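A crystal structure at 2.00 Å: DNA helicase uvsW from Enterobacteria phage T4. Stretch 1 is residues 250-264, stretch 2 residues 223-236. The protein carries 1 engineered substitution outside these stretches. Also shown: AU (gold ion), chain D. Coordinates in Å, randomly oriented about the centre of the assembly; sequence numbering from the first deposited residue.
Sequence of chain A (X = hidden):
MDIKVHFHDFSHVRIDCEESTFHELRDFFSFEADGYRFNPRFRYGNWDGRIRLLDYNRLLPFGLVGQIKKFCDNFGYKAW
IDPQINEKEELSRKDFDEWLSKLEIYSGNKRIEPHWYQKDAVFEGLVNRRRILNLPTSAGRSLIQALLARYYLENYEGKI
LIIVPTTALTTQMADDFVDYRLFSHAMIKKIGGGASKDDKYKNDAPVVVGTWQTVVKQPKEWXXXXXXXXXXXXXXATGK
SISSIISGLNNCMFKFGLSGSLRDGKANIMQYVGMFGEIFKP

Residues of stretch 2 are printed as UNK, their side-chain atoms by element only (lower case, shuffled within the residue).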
ATOM      1  N   ASN A 250      -9.787  -4.817   1.996  1.00 22.96           N
ATOM      2  CA  ASN A 250     -10.885  -4.246   1.229  1.00 23.29           C
ATOM      3  C   ASN A 250     -11.350  -2.888   1.736  1.00 21.34           C
ATOM      4  O   ASN A 250     -12.073  -2.189   1.042  1.00 21.92           O
ATOM      5  CB  ASN A 250     -12.056  -5.235   1.188  1.00 24.42           C
ATOM      6  CG  ASN A 250     -12.654  -5.489   2.551  1.00 26.37           C
ATOM      7  OD1 ASN A 250     -11.937  -5.750   3.518  1.00 28.44           O
ATOM      8  ND2 ASN A 250     -13.979  -5.420   2.638  1.00 27.06           N
ATOM      9  N   ASN A 251     -10.928  -2.521   2.942  1.00 20.89           N
ATOM     10  CA  ASN A 251     -11.289  -1.231   3.527  1.00 20.73           C
ATOM     11  C   ASN A 251     -10.079  -0.307   3.630  1.00 20.83           C
ATOM     12  O   ASN A 251     -10.183   0.778   4.202  1.00 20.60           O
ATOM     13  CB  ASN A 251     -11.862  -1.412   4.938  1.00 20.50           C
ATOM     14  CG  ASN A 251     -13.171  -2.162   4.946  1.00 20.58           C
ATOM     15  OD1 ASN A 251     -14.076  -1.856   4.167  1.00 21.52           O
ATOM     16  ND2 ASN A 251     -13.289  -3.143   5.832  1.00 17.32           N
ATOM     17  N   CYS A 252      -8.947  -0.741   3.074  1.00 20.25           N
ATOM     18  CA  CYS A 252      -7.696   0.015   3.136  1.00 18.32           C
ATOM     19  C   CYS A 252      -7.582   1.154   2.131  1.00 18.58           C
ATOM     20  O   CYS A 252      -6.916   1.043   1.101  1.00 16.28           O
ATOM     21  CB  CYS A 252      -6.505  -0.930   2.975  1.00 16.95           C
ATOM     22  SG  CYS A 252      -5.033  -0.365   3.848  1.00 17.13           S
ATOM     23  N   MET A 253      -8.215   2.267   2.487  1.00 17.92           N
ATOM     24  CA  MET A 253      -8.259   3.469   1.683  1.00 17.77           C
ATOM     25  C   MET A 253      -6.861   4.040   1.421  1.00 17.59           C
ATOM     26  O   MET A 253      -6.580   4.534   0.326  1.00 17.55           O
ATOM     27  CB  MET A 253      -9.131   4.490   2.413  1.00 20.97           C
ATOM     28  CG  MET A 253      -9.629   5.647   1.579  1.00 25.62           C
ATOM     29  SD  MET A 253     -10.282   6.953   2.659  1.00 31.90           S
ATOM     30  CE  MET A 253     -10.978   5.964   4.045  1.00 29.71           C
ATOM     31  N   PHE A 254      -5.993   3.983   2.425  1.00 15.51           N
ATOM     32  CA  PHE A 254      -4.633   4.490   2.266  1.00 15.16           C
ATOM     33  C   PHE A 254      -3.648   3.334   2.227  1.00 15.40           C
ATOM     34  O   PHE A 254      -3.716   2.418   3.041  1.00 16.43           O
ATOM     35  CB  PHE A 254      -4.231   5.427   3.419  1.00 14.15           C
ATOM     36  CG  PHE A 254      -5.053   6.683   3.512  1.00 14.15           C
ATOM     37  CD1 PHE A 254      -6.235   6.709   4.252  1.00 13.19           C
ATOM     38  CD2 PHE A 254      -4.649   7.841   2.851  1.00 14.11           C
ATOM     39  CE1 PHE A 254      -7.002   7.864   4.335  1.00 13.27           C
ATOM     40  CE2 PHE A 254      -5.406   9.005   2.927  1.00 15.12           C
ATOM     41  CZ  PHE A 254      -6.589   9.016   3.673  1.00 15.21           C
ATOM     42  N   LYS A 255      -2.736   3.379   1.267  1.00 16.64           N
ATOM     43  CA  LYS A 255      -1.722   2.353   1.131  1.00 18.16           C
ATOM     44  C   LYS A 255      -0.470   3.009   0.613  1.00 17.91           C
ATOM     45  O   LYS A 255      -0.514   3.737  -0.373  1.00 19.66           O
ATOM     46  CB  LYS A 255      -2.186   1.239   0.188  1.00 18.08           C
ATOM     47  CG  LYS A 255      -3.208   0.314   0.836  1.00 18.71           C
ATOM     48  CD  LYS A 255      -3.354  -1.010   0.098  1.00 19.94           C
ATOM     49  CE  LYS A 255      -4.076  -0.845  -1.216  1.00 19.55           C
ATOM     50  NZ  LYS A 255      -4.187  -2.145  -1.910  1.00 19.89           N
ATOM     51  N   PHE A 256       0.644   2.762   1.297  1.00 18.75           N
ATOM     52  CA  PHE A 256       1.923   3.343   0.913  1.00 19.27           C
ATOM     53  C   PHE A 256       3.082   2.361   0.927  1.00 20.39           C
ATOM     54  O   PHE A 256       3.221   1.543   1.832  1.00 19.32           O
ATOM     55  CB  PHE A 256       2.273   4.522   1.830  1.00 17.71           C
ATOM     56  CG  PHE A 256       1.197   5.572   1.900  1.00 18.68           C
ATOM     57  CD1 PHE A 256       0.471   5.768   3.068  1.00 18.38           C
ATOM     58  CD2 PHE A 256       0.888   6.343   0.786  1.00 18.62           C
ATOM     59  CE1 PHE A 256      -0.552   6.718   3.121  1.00 17.69           C
ATOM     60  CE2 PHE A 256      -0.124   7.288   0.830  1.00 17.78           C
ATOM     61  CZ  PHE A 256      -0.848   7.476   2.000  1.00 18.38           C
ATOM     62  N   GLY A 257       3.904   2.450  -0.110  1.00 21.21           N
ATOM     63  CA  GLY A 257       5.093   1.629  -0.197  1.00 21.29           C
ATOM     64  C   GLY A 257       6.227   2.638  -0.154  1.00 19.30           C
ATOM     65  O   GLY A 257       6.136   3.681  -0.793  1.00 20.70           O
ATOM     66  N   LEU A 258       7.270   2.373   0.619  1.00 20.25           N
ATOM     67  CA  LEU A 258       8.403   3.298   0.683  1.00 19.88           C
ATOM     68  C   LEU A 258       9.660   2.556   0.250  1.00 20.37           C
ATOM     69  O   LEU A 258       9.957   1.462   0.748  1.00 19.95           O
ATOM     70  CB  LEU A 258       8.586   3.861   2.098  1.00 19.64           C
ATOM     71  CG  LEU A 258       7.502   4.823   2.583  1.00 18.84           C
ATOM     72  CD1 LEU A 258       6.279   4.033   3.063  1.00 17.93           C
ATOM     73  CD2 LEU A 258       8.066   5.684   3.703  1.00 19.33           C
ATOM     74  N   SER A 259      10.409   3.146  -0.672  1.00 19.78           N
ATOM     75  CA  SER A 259      11.593   2.468  -1.155  1.00 21.11           C
ATOM     76  C   SER A 259      12.509   3.356  -1.967  1.00 21.98           C
ATOM     77  O   SER A 259      12.054   4.178  -2.753  1.00 22.48           O
ATOM     78  CB  SER A 259      11.156   1.267  -1.999  1.00 21.32           C
ATOM     79  OG  SER A 259      12.251   0.648  -2.633  1.00 23.23           O
ATOM     80  N   GLY A 260      13.809   3.178  -1.769  1.00 22.98           N
ATOM     81  CA  GLY A 260      14.779   3.948  -2.521  1.00 26.29           C
ATOM     82  C   GLY A 260      15.302   3.108  -3.676  1.00 27.10           C
ATOM     83  O   GLY A 260      16.042   3.596  -4.529  1.00 27.60           O
ATOM     84  N   SER A 261      14.894   1.844  -3.709  1.00 26.77           N
ATOM     85  CA  SER A 261      15.324   0.910  -4.743  1.00 29.02           C
ATOM     86  C   SER A 261      14.152   0.231  -5.473  1.00 30.02           C
ATOM     87  O   SER A 261      13.899  -0.957  -5.271  1.00 30.07           O
ATOM     88  CB  SER A 261      16.210  -0.160  -4.103  1.00 30.04           C
ATOM     89  OG  SER A 261      17.170   0.429  -3.241  1.00 32.90           O
ATOM     90  N   LEU A 262      13.449   0.969  -6.329  1.00 30.59           N
ATOM     91  CA  LEU A 262      12.313   0.393  -7.045  1.00 32.19           C
ATOM     92  C   LEU A 262      12.719  -0.591  -8.143  1.00 35.28           C
ATOM     93  O   LEU A 262      13.824  -0.511  -8.694  1.00 35.86           O
ATOM     94  CB  LEU A 262      11.447   1.494  -7.656  1.00 29.66           C
ATOM     95  CG  LEU A 262      11.041   2.636  -6.728  1.00 26.90           C
ATOM     96  CD1 LEU A 262      10.092   3.552  -7.465  1.00 24.23           C
ATOM     97  CD2 LEU A 262      10.408   2.090  -5.467  1.00 25.35           C
ATOM     98  N   ARG A 263      11.805  -1.508  -8.461  1.00 37.22           N
ATOM     99  CA  ARG A 263      12.031  -2.524  -9.486  1.00 39.48           C
ATOM    100  C   ARG A 263      11.577  -2.068 -10.885  1.00 41.19           C
ATOM    101  O   ARG A 263      10.856  -2.785 -11.585  1.00 41.17           O
ATOM    102  CB  ARG A 263      11.308  -3.813  -9.087  1.00 38.18           C
ATOM    103  CG  ARG A 263      11.670  -4.284  -7.691  1.00 38.25           C
ATOM    104  CD  ARG A 263      11.127  -5.668  -7.405  1.00 39.67           C
ATOM    105  NE  ARG A 263      11.768  -6.674  -8.241  1.00 41.05           N
ATOM    106  CZ  ARG A 263      11.493  -7.972  -8.190  1.00 44.13           C
ATOM    107  NH1 ARG A 263      10.582  -8.427  -7.338  1.00 45.54           N
ATOM    108  NH2 ARG A 263      12.132  -8.820  -8.990  1.00 44.77           N
ATOM    109  N   ASP A 264      12.020  -0.876 -11.286  1.00 42.77           N
ATOM    110  CA  ASP A 264      11.676  -0.296 -12.584  1.00 43.52           C
ATOM    111  C   ASP A 264      11.795  -1.275 -13.754  1.00 44.83           C
ATOM    112  O   ASP A 264      10.882  -1.387 -14.575  1.00 44.81           O
ATOM    113  CB  ASP A 264      12.568   0.915 -12.870  1.00 43.66           C
ATOM    114  CG  ASP A 264      12.463   1.979 -11.802  1.00 43.68           C
ATOM    115  OD1 ASP A 264      11.326   2.374 -11.471  1.00 44.79           O
ATOM    116  OD2 ASP A 264      13.518   2.425 -11.298  1.00 44.24           O
ATOM    117  N   UNK A 223      -7.685  -8.552   7.777  1.00 23.38           N
ATOM    118  CA  UNK A 223      -7.291  -7.322   7.097  1.00 22.36           C
ATOM    119  C   UNK A 223      -8.397  -6.288   6.902  1.00 23.43           C
ATOM    120  O   UNK A 223      -8.116  -5.159   6.499  1.00 23.18           O
ATOM    121  c   UNK A 223      -5.417  -8.488   5.830  1.00 20.79           C
ATOM    122  c   UNK A 223      -4.342 -10.650   6.077  1.00 19.57           C
ATOM    123  c   UNK A 223      -4.164  -7.883   5.851  1.00 19.08           C
ATOM    124  c   UNK A 223      -5.494  -9.876   5.943  1.00 18.19           C
ATOM    125  c   UNK A 223      -3.091 -10.037   6.099  1.00 19.19           C
ATOM    126  c   UNK A 223      -6.666  -7.652   5.735  1.00 20.64           C
ATOM    127  c   UNK A 223      -3.001  -8.651   5.986  1.00 20.07           C
ATOM    128  N   UNK A 224      -9.644  -6.654   7.188  1.00 24.20           N
ATOM    129  CA  UNK A 224     -10.763  -5.720   7.005  1.00 24.34           C
ATOM    130  C   UNK A 224     -10.720  -4.537   7.974  1.00 23.03           C
ATOM    131  O   UNK A 224     -11.274  -3.477   7.695  1.00 22.77           O
ATOM    132  c   UNK A 224     -12.097  -6.453   7.164  1.00 26.26           C
ATOM    133  o   UNK A 224     -12.202  -7.524   6.240  1.00 31.83           O
ATOM    134  N   UNK A 225     -10.049  -4.728   9.106  1.00 22.80           N
ATOM    135  CA  UNK A 225      -9.938  -3.699  10.136  1.00 21.62           C
ATOM    136  C   UNK A 225      -9.000  -2.549   9.810  1.00 19.94           C
ATOM    137  O   UNK A 225      -8.995  -1.550  10.522  1.00 18.52           O
ATOM    138  n   UNK A 225      -8.212  -5.204  13.766  1.00 24.59           N
ATOM    139  c   UNK A 225      -8.183  -5.101  11.351  1.00 23.07           C
ATOM    140  c   UNK A 225      -7.835  -5.808  12.646  1.00 24.76           C
ATOM    141  c   UNK A 225      -9.486  -4.328  11.451  1.00 22.06           C
ATOM    142  o   UNK A 225      -7.225  -6.881  12.641  1.00 23.90           O
ATOM    143  N   UNK A 226      -8.222  -2.669   8.739  1.00 18.12           N
ATOM    144  CA  UNK A 226      -7.276  -1.611   8.405  1.00 18.79           C
ATOM    145  C   UNK A 226      -7.735  -0.566   7.405  1.00 17.42           C
ATOM    146  O   UNK A 226      -8.280  -0.896   6.353  1.00 18.93           O
ATOM    147  c   UNK A 226      -5.425  -4.484   8.937  1.00 20.11           C
ATOM    148  c   UNK A 226      -5.955  -2.233   7.947  1.00 17.06           C
ATOM    149  c   UNK A 226      -4.143  -3.308  11.107  1.00 19.64           C
ATOM    150  c   UNK A 226      -4.260  -4.692  11.043  1.00 18.91           C
ATOM    151  c   UNK A 226      -4.902  -5.282   9.952  1.00 19.98           C
ATOM    152  c   UNK A 226      -5.317  -3.095   8.994  1.00 20.54           C
ATOM    153  c   UNK A 226      -4.670  -2.517  10.083  1.00 18.47           C
ATOM    154  N   UNK A 227      -7.521   0.703   7.757  1.00 15.77           N
ATOM    155  CA  UNK A 227      -7.889   1.797   6.881  1.00 14.99           C
ATOM    156  C   UNK A 227      -6.662   2.330   6.154  1.00 14.84           C
ATOM    157  O   UNK A 227      -6.761   2.959   5.097  1.00 13.79           O
ATOM    158  N   UNK A 228      -5.497   2.078   6.740  1.00 14.65           N
ATOM    159  CA  UNK A 228      -4.234   2.508   6.164  1.00 15.73           C
ATOM    160  C   UNK A 228      -3.198   1.412   6.359  1.00 15.54           C
ATOM    161  O   UNK A 228      -3.188   0.739   7.380  1.00 15.66           O
ATOM    162  c   UNK A 228      -2.395   4.282   6.317  1.00 17.73           C
ATOM    163  c   UNK A 228      -2.745   7.048   6.340  1.00 16.30           C
ATOM    164  s   UNK A 228      -1.785   5.765   7.171  1.00 18.10           S
ATOM    165  c   UNK A 228      -3.745   3.797   6.828  1.00 16.87           C
ATOM    166  N   UNK A 229      -2.338   1.231   5.364  1.00 17.85           N
ATOM    167  CA  UNK A 229      -1.283   0.219   5.410  1.00 18.91           C
ATOM    168  C   UNK A 229      -0.031   0.784   4.748  1.00 18.45           C
ATOM    169  O   UNK A 229      -0.104   1.456   3.715  1.00 17.99           O
ATOM    170  c   UNK A 229      -1.742  -1.066   4.688  1.00 19.54           C
ATOM    171  c   UNK A 229      -0.712  -2.197   4.606  1.00 23.21           C
ATOM    172  s   UNK A 229       0.522  -2.046   3.259  1.00 27.13           S
ATOM    173  c   UNK A 229      -0.478  -2.411   1.829  1.00 26.22           C
ATOM    174  N   UNK A 230       1.112   0.511   5.365  1.00 18.03           N
ATOM    175  CA  UNK A 230       2.402   0.959   4.868  1.00 18.74           C
ATOM    176  C   UNK A 230       3.404  -0.193   4.890  1.00 19.01           C
ATOM    177  O   UNK A 230       3.400  -1.025   5.808  1.00 18.76           O
ATOM    178  s   UNK A 230       2.723   4.324   7.219  1.00 26.73           S
ATOM    179  c   UNK A 230       2.963   2.077   5.751  1.00 21.53           C
ATOM    180  c   UNK A 230       1.222   4.502   8.144  1.00 24.50           C
ATOM    181  c   UNK A 230       2.158   3.348   5.810  1.00 25.36           C
ATOM    182  N   UNK A 231       4.272  -0.224   3.884  1.00 18.06           N
ATOM    183  CA  UNK A 231       5.315  -1.236   3.806  1.00 17.12           C
ATOM    184  C   UNK A 231       6.637  -0.531   3.496  1.00 17.38           C
ATOM    185  O   UNK A 231       6.853  -0.054   2.380  1.00 15.88           O
ATOM    186  c   UNK A 231       6.078  -3.340   2.574  1.00 15.86           C
ATOM    187  c   UNK A 231       4.987  -2.272   2.722  1.00 14.84           C
ATOM    188  o   UNK A 231       6.832  -3.626   3.511  1.00 17.13           O
ATOM    189  n   UNK A 231       6.145  -3.946   1.401  1.00 13.45           N
ATOM    190  N   UNK A 232       7.499  -0.433   4.504  1.00 16.63           N
ATOM    191  CA  UNK A 232       8.800   0.196   4.336  1.00 18.49           C
ATOM    192  C   UNK A 232       9.704  -0.840   3.661  1.00 16.42           C
ATOM    193  O   UNK A 232       9.805  -1.963   4.133  1.00 15.59           O
ATOM    194  c   UNK A 232      10.606   1.478   5.589  1.00 26.98           C
ATOM    195  c   UNK A 232       9.361   0.612   5.703  1.00 22.51           C
ATOM    196  o   UNK A 232      10.588   2.476   4.840  1.00 29.73           O
ATOM    197  o   UNK A 232      11.612   1.163   6.253  1.00 33.12           O
ATOM    198  N   UNK A 233      10.346  -0.442   2.562  1.00 15.75           N
ATOM    199  CA  UNK A 233      11.216  -1.313   1.761  1.00 16.36           C
ATOM    200  C   UNK A 233      10.309  -2.263   0.992  1.00 14.72           C
ATOM    201  O   UNK A 233      10.522  -3.469   0.972  1.00 14.82           O
ATOM    202  o   UNK A 233      15.345  -0.791   2.696  1.00 29.08           O
ATOM    203  c   UNK A 233      13.148  -1.312   3.428  1.00 20.81           C
ATOM    204  o   UNK A 233      13.686   0.231   1.694  1.00 26.11           O
ATOM    205  c   UNK A 233      14.126  -0.572   2.543  1.00 25.13           C
ATOM    206  c   UNK A 233      12.168  -2.128   2.643  1.00 17.61           C
ATOM    207  N   UNK A 234       9.288  -1.710   0.359  1.00 15.79           N
ATOM    208  CA  UNK A 234       8.335  -2.528  -0.379  1.00 18.32           C
ATOM    209  C   UNK A 234       8.950  -3.295  -1.541  1.00 18.69           C
ATOM    210  O   UNK A 234       8.323  -4.203  -2.079  1.00 17.53           O
ATOM    211  s   UNK A 234       7.565  -0.059  -1.622  1.00 22.22           S
ATOM    212  c   UNK A 234       7.154  -1.669  -0.867  1.00 17.70           C
ATOM    213  N   UNK A 235      10.176  -2.944  -1.917  1.00 19.51           N
ATOM    214  CA  UNK A 235      10.843  -3.628  -3.020  1.00 20.72           C
ATOM    215  C   UNK A 235      11.295  -5.025  -2.585  1.00 21.41           C
ATOM    216  O   UNK A 235      11.639  -5.870  -3.413  1.00 20.49           O
ATOM    217  c   UNK A 235      13.093  -2.511  -2.536  1.00 16.98           C
ATOM    218  c   UNK A 235      13.176  -1.577  -1.561  1.00 14.98           C
ATOM    219  c   UNK A 235      14.989  -2.807  -1.451  1.00 16.41           C
ATOM    220  n   UNK A 235      14.364  -1.784  -0.901  1.00 17.98           N
ATOM    221  n   UNK A 235      14.243  -3.265  -2.440  1.00 18.60           N
ATOM    222  c   UNK A 235      12.028  -2.785  -3.551  1.00 18.16           C
ATOM    223  N   UNK A 236      11.266  -5.271  -1.280  1.00 21.57           N
ATOM    224  CA  UNK A 236      11.661  -6.565  -0.745  1.00 20.94           C
ATOM    225  C   UNK A 236      10.453  -7.490  -0.656  1.00 21.34           C
ATOM    226  O   UNK A 236      10.584  -8.683  -0.385  1.00 24.07           O
ATOM    227  c   UNK A 236      13.542  -5.500   0.639  1.00 19.77           C
ATOM    228  c   UNK A 236      13.945  -5.206   2.071  1.00 18.75           C
ATOM    229  c   UNK A 236      12.293  -6.384   0.631  1.00 19.35           C
ATOM    230  c   UNK A 236      14.668  -6.184  -0.124  1.00 18.00           C
TER
HETATM  231 AU    AU D 287       8.267  -0.868  -3.908  1.00 29.83          AU
HETATM  232  O   HOH W   1      -8.938  -3.407   4.757  1.00 17.94           O
HETATM  233  O   HOH W   2      15.075   1.577   0.048  1.00 32.60           O

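Position 223 carries one carbon leading to a six-carbon ring with no oxygen: Phe223. Its side chain stays clear of stretch 1, but its carbonyl takes part through water 1, which donates to Phe223 O at 2.6 Å and accepts from Asn251 N at 2.8 Å.

Position 224 has one carbon and one oxygen, unbranched, so it is Ser224. The bond here is made by the backbone, which any residue could supply: Asn251 ND2 donates to Ser224 O at 2.8 Å in a nearly straight hydrogen bond, and the short side chain lies beside it, with Ser224 CB 3.8 Å from Asn251 ND2.

Position 225 has three carbons, the third bearing one oxygen and one nitrogen: Gln225. It points away and touches nothing on stretch 1, as suits a polar, partly exposed side chain.

Position 226 again shows one carbon and a six-carbon ring, hence Phe226. Its buried ring leads away from stretch 1, while water 1 donates to Phe226 O at 3.0 Å.

Position 227 has no side-chain atoms and is Gly227. The chain turns a corner here, and the bare backbone packs closely, its CA 4.2 Å from that of Cys252. Phe254 N donates to Gly227 O at 3.0 Å.

Positions 228, 229 and 230 each hold two carbons, a sulfur and a terminal carbon, unbranched: Met228, Met229 and Met230. These flexible apolar chains fill buried space on both faces of the sheet. Met228 CG lies 3.6 Å from Phe254 CB, and Met228 CE reaches the edge of the Phe256 ring, 3.9 Å from CE1. Met229 faces the other way, beside Lys255, with its CB 3.5 Å from Cys252 SG and its CE 3.6 Å from Lys255 CD. Met230 returns to the phenylalanine face, where its CG sits 4.0 Å from Phe256 CD1.

Position 231 has two carbons, the second bearing oxygen and nitrogen: Asn231. It pairs with Gly257, and its backbone does the bonding, N to Phe256 O at 2.9 Å and O from Leu258 N at 3.0 Å.

Position 232 has two carbons, the second bearing two oxygens: Asp232. Its OD1 approaches Leu258 CB at 3.7 Å and is hydrogen-bonded elsewhere in the structure.

Position 233, with three carbons and two oxygens on the third, is Glu233. Water 2 links it to stretch 1, donating to Glu233 OE1 at 2.5 Å and accepting from Gly260 N at 2.7 Å.

Position 234 has one carbon and one sulfur: Cys234. Its SG binds the gold ion at 2.5 Å and lies 3.3 Å from Gly257 CA, where a CB on Gly257 would clash with the sulfur.

Position 235 has one carbon and a five-membered ring of three carbons and two nitrogens: His235. Its flat ring receives Ser261 CB over one face, 3.9 Å from the ring centroid.

Position 236 has four carbons forked at the second: Leu236. It points away from stretch 1 and touches a crystal neighbour.

The contact is thus a parallel strand pair, laced by alternating backbone hydrogen bonds and padded by methionines; beyond it, Glu233 N and Cys234 N both donate to Leu258 O.

Stretch 2 (223-236) FSQFGMMMNDECHL
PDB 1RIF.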